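Local coordinates for translation initiation factor eif-2b-like protein (Chaetomium thermophilum, PDB 4ZEO), which probably acts as the delta regulatory subunit of eIF2B, the guanine nucleotide exchange factor that recycles eIF2 during translation initiation, at residues Ser174-Leu178 and Glu393-Phe397; Ala351-Leu357 and Gly385-Leu391; Phe363-Leu368 and Asn428-Ile434; His369-Ala375 and Leu425-Thr429. One frame throughout, in Å; residues are numbered along the deposited sequence.

Contact 1: Ser174-Leu178 and Glu393-Phe397; sequences SISRL and ETINF
Ser174, Ile175 and Leu178, on the first turn of helix 174-191, meet Glu393, Ile395 and Asn396 in a buried contact of mixed apolar and polar character close to the centre of the chain. It joins the helical N-terminal part of this eIF2B-family fold to the Rossmann-like part, because 393-397 follows shortly after strand 387-391 of the parallel sheet and turns through a short 3-10 segment. All six touching residues are buried.

Ile175 lies in the middle. Its CG1 stands anti to the carbonyl carbon (chi1 -68°), and the second torsion swings CD1 across toward the 3-10 segment, where it comes 3.5 Å from Asn396 ND2 and 3.9 Å from Ile395 CG2. The Ile175 and Asn396 side chains cross at about a right angle. CG1 of the same isoleucine faces the end of Glu393, 3.6 Å from Glu393 OE2; the two side chains arrive from opposite directions. That carboxylate is engaged in a salt bridge with Arg293, so a charged pair borders the aliphatic patch. One turn along the helix, Leu178 CD2 packs 3.7 Å from Ile395 CG1 and also approaches its CG2.

Helices 224-239 and 246-277 add further side chains, Ala225 and Ala229 against Leu178 and Ile265 against Ile175. At the helix start, Glu360 accepts the backbone N-H of Ser174. The polar link across the contact is Ser174 OG at 3.0 Å from Asn396 OD1, close enough for a hydrogen bond, though its one proton has another acceptor within reach.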
loop_
_atom_site.group_PDB
_atom_site.type_symbol
_atom_site.label_atom_id
_atom_site.label_comp_id
_atom_site.label_asym_id
_atom_site.label_seq_id
_atom_site.Cartn_x
_atom_site.Cartn_y
_atom_site.Cartn_z
ATOM N N SER A 174 -1.746 -3.348 2.416
ATOM C CA SER A 174 -1.539 -2.321 3.424
ATOM C C SER A 174 -2.343 -1.047 3.150
ATOM O O SER A 174 -2.809 -0.396 4.083
ATOM C CB SER A 174 -0.049 -1.977 3.530
ATOM O OG SER A 174 0.469 -1.632 2.268
ATOM N N ILE A 175 -2.475 -0.680 1.882
ATOM C CA ILE A 175 -3.220 0.511 1.511
ATOM C C ILE A 175 -4.727 0.357 1.751
ATOM O O ILE A 175 -5.351 1.274 2.292
ATOM C CB ILE A 175 -2.918 0.887 0.053
ATOM C CG1 ILE A 175 -1.469 1.342 -0.009
ATOM C CG2 ILE A 175 -3.775 2.017 -0.433
ATOM C CD1 ILE A 175 -1.149 2.416 0.993
ATOM N N SER A 176 -5.294 -0.798 1.385
ATOM C CA SER A 176 -6.711 -1.090 1.645
ATOM C C SER A 176 -6.953 -1.124 3.132
ATOM O O SER A 176 -7.965 -0.633 3.631
ATOM C CB SER A 176 -7.133 -2.450 1.088
ATOM O OG SER A 176 -7.184 -2.462 -0.311
ATOM N N ARG A 177 -6.015 -1.733 3.842
ATOM C CA ARG A 177 -6.137 -1.816 5.280
ATOM C C ARG A 177 -6.124 -0.405 5.874
ATOM O O ARG A 177 -6.964 -0.081 6.718
ATOM C CB ARG A 177 -5.021 -2.683 5.868
ATOM C CG ARG A 177 -5.177 -4.160 5.574
ATOM C CD ARG A 177 -3.914 -4.911 5.985
ATOM N NE ARG A 177 -3.760 -4.882 7.436
ATOM C CZ ARG A 177 -2.665 -5.252 8.091
ATOM N NH1 ARG A 177 -1.597 -5.685 7.426
ATOM N NH2 ARG A 177 -2.644 -5.181 9.418
ATOM N N LEU A 178 -5.221 0.444 5.386
ATOM C CA LEU A 178 -5.089 1.798 5.919
ATOM C C LEU A 178 -6.372 2.627 5.696
ATOM O O LEU A 178 -6.878 3.268 6.622
ATOM C CB LEU A 178 -3.871 2.510 5.300
ATOM C CG LEU A 178 -3.720 4.003 5.653
ATOM C CD1 LEU A 178 -3.594 4.225 7.147
ATOM C CD2 LEU A 178 -2.544 4.635 4.938
ATOM N N GLU A 393 3.693 3.941 -2.207
ATOM C CA GLU A 393 3.258 5.183 -1.568
ATOM C C GLU A 393 4.203 5.477 -0.409
ATOM O O GLU A 393 4.679 4.558 0.247
ATOM C CB GLU A 393 1.802 5.068 -1.070
ATOM C CG GLU A 393 0.792 4.769 -2.168
ATOM C CD GLU A 393 0.577 3.259 -2.449
ATOM O OE1 GLU A 393 1.430 2.407 -2.070
ATOM O OE2 GLU A 393 -0.469 2.927 -3.050
ATOM N N THR A 394 4.428 6.753 -0.128
ATOM C CA THR A 394 5.364 7.155 0.918
ATOM C C THR A 394 4.927 6.661 2.286
ATOM O O THR A 394 5.767 6.397 3.140
ATOM C CB THR A 394 5.536 8.701 0.992
ATOM O OG1 THR A 394 4.273 9.321 1.249
ATOM C CG2 THR A 394 6.092 9.233 -0.279
ATOM N N ILE A 395 3.616 6.537 2.483
ATOM C CA ILE A 395 3.025 6.124 3.772
ATOM C C ILE A 395 3.435 4.670 4.150
ATOM O O ILE A 395 3.370 4.274 5.305
ATOM C CB ILE A 395 1.458 6.256 3.730
ATOM C CG1 ILE A 395 0.828 6.216 5.121
ATOM C CG2 ILE A 395 0.818 5.174 2.854
ATOM C CD1 ILE A 395 0.883 7.489 5.881
ATOM N N ASN A 396 3.867 3.905 3.152
ATOM C CA ASN A 396 4.340 2.540 3.331
ATOM C C ASN A 396 5.823 2.469 3.772
ATOM O O ASN A 396 6.312 1.399 4.105
ATOM C CB ASN A 396 4.146 1.736 2.033
ATOM C CG ASN A 396 2.679 1.395 1.751
ATOM O OD1 ASN A 396 1.950 0.967 2.640
ATOM N ND2 ASN A 396 2.247 1.602 0.517
ATOM N N PHE A 397 6.534 3.593 3.727
ATOM C CA PHE A 397 7.923 3.642 4.183
ATOM C C PHE A 397 8.035 3.622 5.688
ATOM O O PHE A 397 7.200 4.180 6.406
ATOM C CB PHE A 397 8.642 4.892 3.670
ATOM C CG PHE A 397 9.025 4.826 2.222
ATOM C CD1 PHE A 397 8.054 4.643 1.250
ATOM C CD2 PHE A 397 10.336 5.017 1.826
ATOM C CE1 PHE A 397 8.384 4.598 -0.089
ATOM C CE2 PHE A 397 10.685 4.983 0.488
ATOM C CZ PHE A 397 9.702 4.773 -0.477
#

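Contact 2: Ala351-Leu357 and Gly385-Leu391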
loop_
_atom_site.group_PDB
_atom_site.type_symbol
_atom_site.label_atom_id
_atom_site.label_comp_id
_atom_site.label_asym_id
_atom_site.label_seq_id
_atom_site.Cartn_x
_atom_site.Cartn_y
_atom_site.Cartn_z
ATOM N N ALA A 351 17.803 -8.482 -20.506
ATOM C CA ALA A 351 18.386 -7.198 -20.131
ATOM C C ALA A 351 17.530 -6.019 -20.600
ATOM O O ALA A 351 17.340 -5.056 -19.871
ATOM C CB ALA A 351 19.785 -7.077 -20.705
ATOM N N ALA A 352 16.986 -6.113 -21.810
ATOM C CA ALA A 352 16.215 -5.014 -22.391
ATOM C C ALA A 352 14.869 -4.748 -21.696
ATOM O O ALA A 352 14.325 -3.656 -21.810
ATOM C CB ALA A 352 16.003 -5.248 -23.854
ATOM N N SER A 353 14.312 -5.751 -21.029
ATOM C CA SER A 353 13.002 -5.617 -20.379
ATOM C C SER A 353 13.036 -4.653 -19.180
ATOM O O SER A 353 14.102 -4.352 -18.629
ATOM C CB SER A 353 12.463 -6.986 -19.925
ATOM O OG SER A 353 13.125 -7.447 -18.750
ATOM N N ASN A 354 11.863 -4.172 -18.773
ATOM C CA ASN A 354 11.782 -3.399 -17.543
ATOM C C ASN A 354 10.879 -4.085 -16.522
ATOM O O ASN A 354 9.743 -4.433 -16.821
ATOM C CB ASN A 354 11.251 -1.992 -17.830
ATOM C CG ASN A 354 12.303 -1.086 -18.439
ATOM O OD1 ASN A 354 13.216 -0.630 -17.762
ATOM N ND2 ASN A 354 12.160 -0.808 -19.726
ATOM N N VAL A 355 11.352 -4.198 -15.289
ATOM C CA VAL A 355 10.600 -4.883 -14.262
ATOM C C VAL A 355 9.932 -3.848 -13.347
ATOM O O VAL A 355 10.599 -2.976 -12.805
ATOM C CB VAL A 355 11.520 -5.802 -13.431
ATOM C CG1 VAL A 355 10.761 -6.415 -12.290
ATOM C CG2 VAL A 355 12.173 -6.878 -14.304
ATOM N N PHE A 356 8.612 -3.931 -13.217
ATOM C CA PHE A 356 7.855 -3.070 -12.323
ATOM C C PHE A 356 7.300 -3.936 -11.219
ATOM O O PHE A 356 6.611 -4.906 -11.482
ATOM C CB PHE A 356 6.699 -2.349 -13.028
ATOM C CG PHE A 356 7.119 -1.211 -13.914
ATOM C CD1 PHE A 356 6.956 0.099 -13.508
ATOM C CD2 PHE A 356 7.650 -1.449 -15.168
ATOM C CE1 PHE A 356 7.341 1.157 -14.344
ATOM C CE2 PHE A 356 8.043 -0.396 -16.003
ATOM C CZ PHE A 356 7.887 0.897 -15.597
ATOM N N LEU A 357 7.604 -3.573 -9.983
ATOM C CA LEU A 357 7.158 -4.311 -8.815
ATOM C C LEU A 357 6.463 -3.413 -7.793
ATOM O O LEU A 357 6.775 -2.224 -7.675
ATOM C CB LEU A 357 8.360 -5.009 -8.181
ATOM C CG LEU A 357 8.858 -6.407 -8.594
ATOM C CD1 LEU A 357 8.146 -7.163 -9.737
ATOM C CD2 LEU A 357 10.397 -6.495 -8.671
ATOM N N GLY A 385 20.940 -7.027 -15.946
ATOM C CA GLY A 385 21.148 -5.635 -16.318
ATOM C C GLY A 385 19.837 -4.884 -16.564
ATOM O O GLY A 385 19.818 -3.729 -17.009
ATOM N N ALA A 386 18.728 -5.562 -16.295
ATOM C CA ALA A 386 17.410 -4.991 -16.463
ATOM C C ALA A 386 17.052 -4.018 -15.327
ATOM O O ALA A 386 17.460 -4.216 -14.180
ATOM C CB ALA A 386 16.374 -6.106 -16.565
ATOM N N LYS A 387 16.286 -2.975 -15.649
ATOM C CA LYS A 387 15.845 -2.030 -14.641
ATOM C C LYS A 387 14.780 -2.640 -13.720
ATOM O O LYS A 387 13.843 -3.313 -14.173
ATOM C CB LYS A 387 15.289 -0.763 -15.303
ATOM C CG LYS A 387 16.256 0.400 -15.334
ATOM C CD LYS A 387 15.576 1.714 -15.753
ATOM C CE LYS A 387 15.237 1.773 -17.223
ATOM N NZ LYS A 387 16.471 2.004 -18.033
ATOM N N VAL A 388 14.902 -2.386 -12.422
ATOM C CA VAL A 388 13.897 -2.861 -11.487
ATOM C C VAL A 388 13.301 -1.625 -10.834
ATOM O O VAL A 388 13.973 -0.910 -10.090
ATOM C CB VAL A 388 14.478 -3.854 -10.441
ATOM C CG1 VAL A 388 13.418 -4.255 -9.387
ATOM C CG2 VAL A 388 15.030 -5.092 -11.133
ATOM N N ILE A 389 12.045 -1.354 -11.169
ATOM C CA ILE A 389 11.330 -0.186 -10.671
ATOM C C ILE A 389 10.284 -0.608 -9.696
ATOM O O ILE A 389 9.393 -1.418 -10.018
ATOM C CB ILE A 389 10.662 0.612 -11.809
ATOM C CG1 ILE A 389 11.706 0.918 -12.885
ATOM C CG2 ILE A 389 10.056 1.914 -11.294
ATOM C CD1 ILE A 389 11.231 1.891 -13.935
ATOM N N VAL A 390 10.386 -0.052 -8.495
ATOM C CA VAL A 390 9.432 -0.352 -7.445
ATOM C C VAL A 390 8.494 0.828 -7.263
ATOM O O VAL A 390 8.938 1.974 -7.167
ATOM C CB VAL A 390 10.129 -0.674 -6.115
ATOM C CG1 VAL A 390 9.107 -0.721 -4.964
ATOM C CG2 VAL A 390 10.921 -1.969 -6.229
ATOM N N LEU A 391 7.198 0.533 -7.245
ATOM C CA LEU A 391 6.132 1.534 -7.081
ATOM C C LEU A 391 5.541 1.442 -5.685
ATOM O O LEU A 391 5.085 0.371 -5.263
ATOM C CB LEU A 391 5.035 1.327 -8.108
ATOM C CG LEU A 391 5.478 1.163 -9.566
ATOM C CD1 LEU A 391 4.283 0.855 -10.486
ATOM C CD2 LEU A 391 6.221 2.418 -10.028
HETATM O O HOH W 1 18.484 -2.378 -19.055
HETATM O O HOH W 2 16.018 -2.496 -18.713
#
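Ala351 and Ser353 begin this parallel pairing with Gly385 and Lys387 through water instead of direct backbone bonds. One water donates toward Ala351 O and Gly385 O; a second accepts from Lys387 N at 3.1 Å and lies 2.7 Å from Ser353 O, with Ala351 O as a further possible acceptor. Around both waters there are more acceptors than protons, so these bonds may be shared. Gly385, with positive phi (95°), is the C-prime residue of the Schellman motif that ends helix 374-384, and the chain turns there from the helix toward strand 387-391.

Beyond the waters the ladder becomes regular. Val355 N donates to Lys387 O (2.9 Å), Ile389 N to Val355 O (2.7 Å), Leu357 N to Ile389 O and Leu391 N to Leu357 O, every N-H...O angle being at least 163°. The strand axes run 4.7 Å apart at 21°. These are neighbouring strands of the six-stranded Rossmann-like sheet, joined by a beta-alpha-beta crossover whose connection also carries the short strands 361-362 and 368-371 before helix 374-384. That helix covers the face bearing Val355, Leu357 and Val388, where Leu357 CD2 meets Val388 CG1 at 3.8 Å.

On the other face Phe356 and Ile389 lie side by side. Ile389 CB sits over one face of the ring, offset toward its rim, and Ile389 CD1 reaches Phe356 CZ at 3.9 Å. Leu391 CD1 takes the ring edge, 4.1 Å from Phe356 CD1, while its side chain also packs on Leu294 and Thr298 of helix 293-304.

Contact 3: Phe363-Leu368 and Asn428-Ile434; sequences FANGSL and NTHERYI
Leu368 and Thr429 form an antiparallel hydrogen-bonded pair: Leu368 N donates to Thr429 O at 2.9 Å and Thr429 N to Leu368 O at 2.8 Å. This pair joins strand 426-429, an outer strand of the small three-stranded sheet, to the hairpin turn that leads into strand 368-371. It is a type I turn from Phe363 to Gly366, whose last residue, Gly366, has positive phi.

Side-chain hydrogen bonds make a second layer. Asn428 ND2 donates to Ser367 OG (2.8 Å, N-H...O 163°), and the hydroxyl lies in the amide plane. Ser367 OG donates to Asn365 OD1 at 2.7 Å, on an in-plane lone pair. The same oxygen receives Ser367 N from above its carbonyl plane, which makes an Asx turn. With OG set between the backbone N and the carbonyl carbon (chi1 61°), the serine serves both partners.

Water completes the polar set. One molecule accepts from Asn365 ND2 and donates to Asn428 OD1 at 2.6 Å; another links Asn365 O to Glu431 N.

Apolar and ring contacts are fewer. Ile434 CD1 lies 4.1 Å from Leu368 CB, and Asn428 ND2 stands obliquely to the Phe363 ring, 3.5 Å from Phe363 CE2. That ring also meets His369 and Phe224.

Asn428, Ser367, Asn365 and the water thus form a closed ring of hydrogen bonds. The ring alone could run either way; because Ser367 N can only donate to Asn365 OD1, that oxygen is fixed, and the directions of the other bonds follow.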
loop_
_atom_site.group_PDB
_atom_site.type_symbol
_atom_site.label_atom_id
_atom_site.label_comp_id
_atom_site.label_asym_id
_atom_site.label_seq_id
_atom_site.Cartn_x
_atom_site.Cartn_y
_atom_site.Cartn_z
ATOM N N PHE A 363 11.457 -0.808 4.066
ATOM C CA PHE A 363 12.129 -0.696 5.349
ATOM C C PHE A 363 13.105 0.466 5.325
ATOM O O PHE A 363 13.400 1.028 4.266
ATOM C CB PHE A 363 12.862 -2.001 5.682
ATOM C CG PHE A 363 11.951 -3.160 5.959
ATOM C CD1 PHE A 363 11.268 -3.251 7.159
ATOM C CD2 PHE A 363 11.753 -4.145 5.006
ATOM C CE1 PHE A 363 10.426 -4.313 7.409
ATOM C CE2 PHE A 363 10.911 -5.194 5.248
ATOM C CZ PHE A 363 10.247 -5.280 6.452
ATOM N N ALA A 364 13.610 0.800 6.506
ATOM C CA ALA A 364 14.558 1.889 6.701
ATOM C C ALA A 364 15.850 1.671 5.908
ATOM O O ALA A 364 16.473 2.627 5.455
ATOM C CB ALA A 364 14.855 2.047 8.173
ATOM N N ASN A 365 16.266 0.417 5.767
ATOM C CA ASN A 365 17.454 0.070 4.972
ATOM C C ASN A 365 17.207 0.083 3.462
ATOM O O ASN A 365 18.091 -0.239 2.681
ATOM C CB ASN A 365 18.007 -1.296 5.413
ATOM C CG ASN A 365 17.163 -2.459 4.943
ATOM O OD1 ASN A 365 16.006 -2.303 4.511
ATOM N ND2 ASN A 365 17.718 -3.646 5.058
ATOM N N GLY A 366 15.985 0.393 3.058
ATOM C CA GLY A 366 15.653 0.514 1.653
ATOM C C GLY A 366 15.140 -0.765 1.001
ATOM O O GLY A 366 14.926 -0.801 -0.199
ATOM N N SER A 367 14.965 -1.830 1.763
ATOM C CA SER A 367 14.496 -3.081 1.171
ATOM C C SER A 367 12.986 -3.120 1.077
ATOM O O SER A 367 12.289 -2.441 1.824
ATOM C CB SER A 367 15.014 -4.294 1.957
ATOM O OG SER A 367 14.556 -4.267 3.294
ATOM N N LEU A 368 12.494 -3.934 0.153
ATOM C CA LEU A 368 11.081 -4.015 -0.144
ATOM C C LEU A 368 10.491 -5.276 0.468
ATOM O O LEU A 368 10.993 -6.382 0.256
ATOM C CB LEU A 368 10.838 -3.989 -1.648
ATOM C CG LEU A 368 9.407 -4.324 -2.102
ATOM C CD1 LEU A 368 8.395 -3.163 -1.823
ATOM C CD2 LEU A 368 9.417 -4.726 -3.571
ATOM N N ASN A 428 12.041 -10.478 1.408
ATOM C CA ASN A 428 12.710 -9.193 1.416
ATOM C C ASN A 428 13.560 -8.941 0.186
ATOM O O ASN A 428 14.461 -9.718 -0.124
ATOM C CB ASN A 428 13.570 -9.090 2.664
ATOM C CG ASN A 428 14.114 -7.712 2.872
ATOM O OD1 ASN A 428 15.311 -7.481 2.699
ATOM N ND2 ASN A 428 13.237 -6.764 3.206
ATOM N N THR A 429 13.289 -7.850 -0.521
ATOM C CA THR A 429 14.146 -7.514 -1.649
ATOM C C THR A 429 15.125 -6.428 -1.232
ATOM O O THR A 429 14.732 -5.267 -1.037
ATOM C CB THR A 429 13.338 -7.051 -2.898
ATOM O OG1 THR A 429 12.472 -8.109 -3.355
ATOM C CG2 THR A 429 14.288 -6.682 -4.029
ATOM N N HIS A 430 16.412 -6.797 -1.145
ATOM C CA HIS A 430 17.475 -5.872 -0.719
ATOM C C HIS A 430 17.555 -4.726 -1.730
ATOM O O HIS A 430 17.325 -4.938 -2.917
ATOM C CB HIS A 430 18.810 -6.596 -0.641
ATOM C CG HIS A 430 19.882 -5.821 0.057
ATOM N ND1 HIS A 430 20.549 -4.777 -0.549
ATOM C CD2 HIS A 430 20.460 -5.978 1.271
ATOM C CE1 HIS A 430 21.450 -4.288 0.283
ATOM N NE2 HIS A 430 21.423 -5.007 1.391
ATOM N N GLU A 431 17.871 -3.515 -1.269
ATOM C CA GLU A 431 17.903 -2.329 -2.144
ATOM C C GLU A 431 18.886 -2.473 -3.326
ATOM O O GLU A 431 18.748 -1.827 -4.356
ATOM C CB GLU A 431 18.221 -1.078 -1.337
ATOM C CG GLU A 431 19.696 -0.733 -1.242
ATOM C CD GLU A 431 19.904 0.647 -0.662
ATOM O OE1 GLU A 431 21.041 0.955 -0.231
ATOM O OE2 GLU A 431 18.920 1.428 -0.650
ATOM N N ARG A 432 19.875 -3.328 -3.146
ATOM C CA ARG A 432 20.880 -3.646 -4.143
ATOM C C ARG A 432 20.202 -4.188 -5.431
ATOM O O ARG A 432 20.768 -4.130 -6.535
ATOM C CB ARG A 432 21.872 -4.636 -3.500
ATOM C CG ARG A 432 22.693 -5.489 -4.392
ATOM C CD ARG A 432 23.177 -6.782 -3.667
ATOM N NE ARG A 432 23.610 -6.559 -2.287
ATOM C CZ ARG A 432 23.198 -7.284 -1.246
ATOM N NH1 ARG A 432 23.636 -7.009 -0.026
ATOM N NH2 ARG A 432 22.348 -8.292 -1.420
ATOM N N TYR A 433 19.005 -4.750 -5.278
ATOM C CA TYR A 433 18.289 -5.305 -6.421
ATOM C C TYR A 433 17.190 -4.386 -6.898
ATOM O O TYR A 433 16.334 -4.798 -7.700
ATOM C CB TYR A 433 17.705 -6.689 -6.100
ATOM C CG TYR A 433 18.735 -7.633 -5.530
ATOM C CD1 TYR A 433 19.807 -8.095 -6.312
ATOM C CD2 TYR A 433 18.628 -8.094 -4.222
ATOM C CE1 TYR A 433 20.740 -8.954 -5.792
ATOM C CE2 TYR A 433 19.565 -8.966 -3.697
ATOM C CZ TYR A 433 20.610 -9.391 -4.486
ATOM O OH TYR A 433 21.535 -10.238 -3.960
ATOM N N ILE A 434 17.174 -3.164 -6.368
ATOM C CA ILE A 434 16.196 -2.172 -6.793
ATOM C C ILE A 434 16.882 -0.982 -7.458
ATOM O O ILE A 434 17.724 -0.328 -6.855
ATOM C CB ILE A 434 15.333 -1.701 -5.608
ATOM C CG1 ILE A 434 14.667 -2.904 -4.935
ATOM C CG2 ILE A 434 14.287 -0.675 -6.059
ATOM C CD1 ILE A 434 14.167 -2.631 -3.521
HETATM O O HOH W 3 18.688 -3.088 1.729
HETATM O O HOH W 4 17.149 -6.287 4.151
HETATM O O HOH W 5 10.351 -8.497 -1.669
#

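Contact 4: His369-Ala375 and Leu425-Thr429; sequences HAPSGTA and LFDNT
Leu425 O accepts from Ser372 N at 3.0 Å, the first tie between strand 426-429 and the bend that carries strand 368-371 into helix 374-384. The two strands are neighbours in an antiparallel three-stranded sheet, and their short axes are splayed to 132°. A type II turn, Pro371 to Thr374, follows, with Gly373 as N-cap of the helix.

At Phe426 the rings meet. His369 lies over one face of the phenylalanine, the centroids 4.5 Å apart and the planes at 36°, an oblique pairing; His369 CE1 comes 3.5 Å from Phe426 CG. The backbone of Ala370 lies at the ring edge, and Leu425 CD1, from a poorly ordered side chain, is modelled over the opposite face.

Asp427 binds with both backbone and side chain. Its N donates to Ala370 O at 2.8 Å, and its O receives the longer bond from Ala370 N. A first torsion of 67° directs the carboxylate to the helix start, where OD2 accepts Gly373 N at 2.6 Å and Ala375 N at 3.3 Å. The two donors come from opposite faces of the carboxylate plane, so one oxygen holds the turn and the first helical residues together; its charge probably suits the positive end of the helix dipole.

Asn428 pairs with His369 without backbone bonds, and its carbonyl O lies near Ala375 CB. At Thr429 the hydroxyl faces the helix: OG1 is 3.2 Å from Ala375 CA and 3.8 Å from Thr374 CG2.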
loop_
_atom_site.group_PDB
_atom_site.type_symbol
_atom_site.label_atom_id
_atom_site.label_comp_id
_atom_site.label_asym_id
_atom_site.label_seq_id
_atom_site.Cartn_x
_atom_site.Cartn_y
_atom_site.Cartn_z
ATOM N N HIS A 369 9.464 -5.071 1.285
ATOM C CA HIS A 369 8.650 -6.130 1.841
ATOM C C HIS A 369 7.523 -6.427 0.849
ATOM O O HIS A 369 6.716 -5.567 0.552
ATOM C CB HIS A 369 8.100 -5.696 3.191
ATOM C CG HIS A 369 7.619 -6.823 4.041
ATOM N ND1 HIS A 369 6.342 -6.870 4.557
ATOM C CD2 HIS A 369 8.239 -7.949 4.468
ATOM C CE1 HIS A 369 6.199 -7.973 5.267
ATOM N NE2 HIS A 369 7.334 -8.644 5.228
ATOM N N ALA A 370 7.502 -7.628 0.289
ATOM C CA ALA A 370 6.590 -7.919 -0.817
ATOM C C ALA A 370 6.277 -9.423 -0.835
ATOM O O ALA A 370 7.000 -10.197 -0.201
ATOM C CB ALA A 370 7.200 -7.445 -2.148
ATOM N N PRO A 371 5.207 -9.839 -1.547
ATOM C CA PRO A 371 4.879 -11.272 -1.572
ATOM C C PRO A 371 6.045 -12.122 -2.027
ATOM O O PRO A 371 6.807 -11.754 -2.931
ATOM C CB PRO A 371 3.732 -11.361 -2.583
ATOM C CG PRO A 371 3.079 -10.058 -2.509
ATOM C CD PRO A 371 4.215 -9.058 -2.313
ATOM N N SER A 372 6.146 -13.275 -1.398
ATOM C CA SER A 372 7.268 -14.166 -1.571
ATOM C C SER A 372 7.465 -14.522 -3.059
ATOM O O SER A 372 6.507 -14.837 -3.771
ATOM C CB SER A 372 7.031 -15.397 -0.705
ATOM O OG SER A 372 7.805 -16.480 -1.132
ATOM N N GLY A 373 8.711 -14.452 -3.524
ATOM C CA GLY A 373 9.031 -14.635 -4.935
ATOM C C GLY A 373 9.350 -13.329 -5.669
ATOM O O GLY A 373 9.941 -13.363 -6.749
ATOM N N THR A 374 9.020 -12.178 -5.064
ATOM C CA THR A 374 9.368 -10.871 -5.628
ATOM C C THR A 374 10.884 -10.676 -5.685
ATOM O O THR A 374 11.422 -10.149 -6.670
ATOM C CB THR A 374 8.752 -9.717 -4.800
ATOM O OG1 THR A 374 7.325 -9.793 -4.879
ATOM C CG2 THR A 374 9.217 -8.336 -5.304
ATOM N N ALA A 375 11.561 -11.111 -4.619
ATOM C CA ALA A 375 13.010 -10.999 -4.504
ATOM C C ALA A 375 13.736 -11.785 -5.593
ATOM O O ALA A 375 14.735 -11.312 -6.132
ATOM C CB ALA A 375 13.476 -11.467 -3.132
ATOM N N LEU A 425 4.512 -15.438 4.084
ATOM C CA LEU A 425 4.241 -15.301 2.661
ATOM C C LEU A 425 4.803 -14.002 2.060
ATOM O O LEU A 425 4.388 -13.560 0.991
ATOM C CB LEU A 425 2.728 -15.415 2.444
ATOM C CG LEU A 425 1.841 -14.464 3.253
ATOM C CD1 LEU A 425 1.679 -13.114 2.546
ATOM C CD2 LEU A 425 0.490 -15.094 3.527
ATOM N N PHE A 426 5.789 -13.436 2.745
ATOM C CA PHE A 426 6.486 -12.241 2.298
ATOM C C PHE A 426 7.965 -12.558 2.199
ATOM O O PHE A 426 8.450 -13.431 2.918
ATOM C CB PHE A 426 6.266 -11.075 3.271
ATOM C CG PHE A 426 4.875 -10.515 3.255
ATOM C CD1 PHE A 426 4.378 -9.883 2.118
ATOM C CD2 PHE A 426 4.042 -10.652 4.370
ATOM C CE1 PHE A 426 3.089 -9.380 2.095
ATOM C CE2 PHE A 426 2.745 -10.147 4.355
ATOM C CZ PHE A 426 2.270 -9.506 3.214
ATOM N N ASP A 427 8.674 -11.894 1.290
ATOM C CA ASP A 427 10.130 -11.992 1.293
ATOM C C ASP A 427 10.731 -10.571 1.240
ATOM O O ASP A 427 10.017 -9.577 1.070
ATOM C CB ASP A 427 10.655 -12.901 0.158
ATOM C CG ASP A 427 10.422 -12.338 -1.253
ATOM O OD1 ASP A 427 10.112 -11.146 -1.420
ATOM O OD2 ASP A 427 10.557 -13.112 -2.220
ATOM N N ASN A 428 12.041 -10.478 1.408
ATOM C CA ASN A 428 12.710 -9.193 1.416
ATOM C C ASN A 428 13.560 -8.941 0.186
ATOM O O ASN A 428 14.461 -9.718 -0.124
ATOM C CB ASN A 428 13.570 -9.090 2.664
ATOM C CG ASN A 428 14.114 -7.712 2.872
ATOM O OD1 ASN A 428 15.311 -7.481 2.699
ATOM N ND2 ASN A 428 13.237 -6.764 3.206
ATOM N N THR A 429 13.289 -7.850 -0.521
ATOM C CA THR A 429 14.146 -7.514 -1.649
ATOM C C THR A 429 15.125 -6.428 -1.232
ATOM O O THR A 429 14.732 -5.267 -1.037
ATOM C CB THR A 429 13.338 -7.051 -2.898
ATOM O OG1 THR A 429 12.472 -8.109 -3.355
ATOM C CG2 THR A 429 14.288 -6.682 -4.029
#

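From the N terminus, 174-178 is the first segment, and its partner 393-397 comes 215 residues later, so contact 1 closes the longest loop and ties the helical part to the loop that follows strand 387-391. Contact 2, from 351-357 to 385-391, is nested within it. Contacts 3 and 4 start inside both loops, at 363-368 and 369-375, but end beyond them at 428-434 and 425-429; each therefore crosses contacts 1 and 2. They pair strands 368-371 and 426-429 of the small antiparallel sheet, sharing Asn428 and Thr429, and contact 4 also fastens the start of helix 374-384. Val390 touches Leu368 and Ile434, and Leu357 touches Thr374, so the two regions pack together.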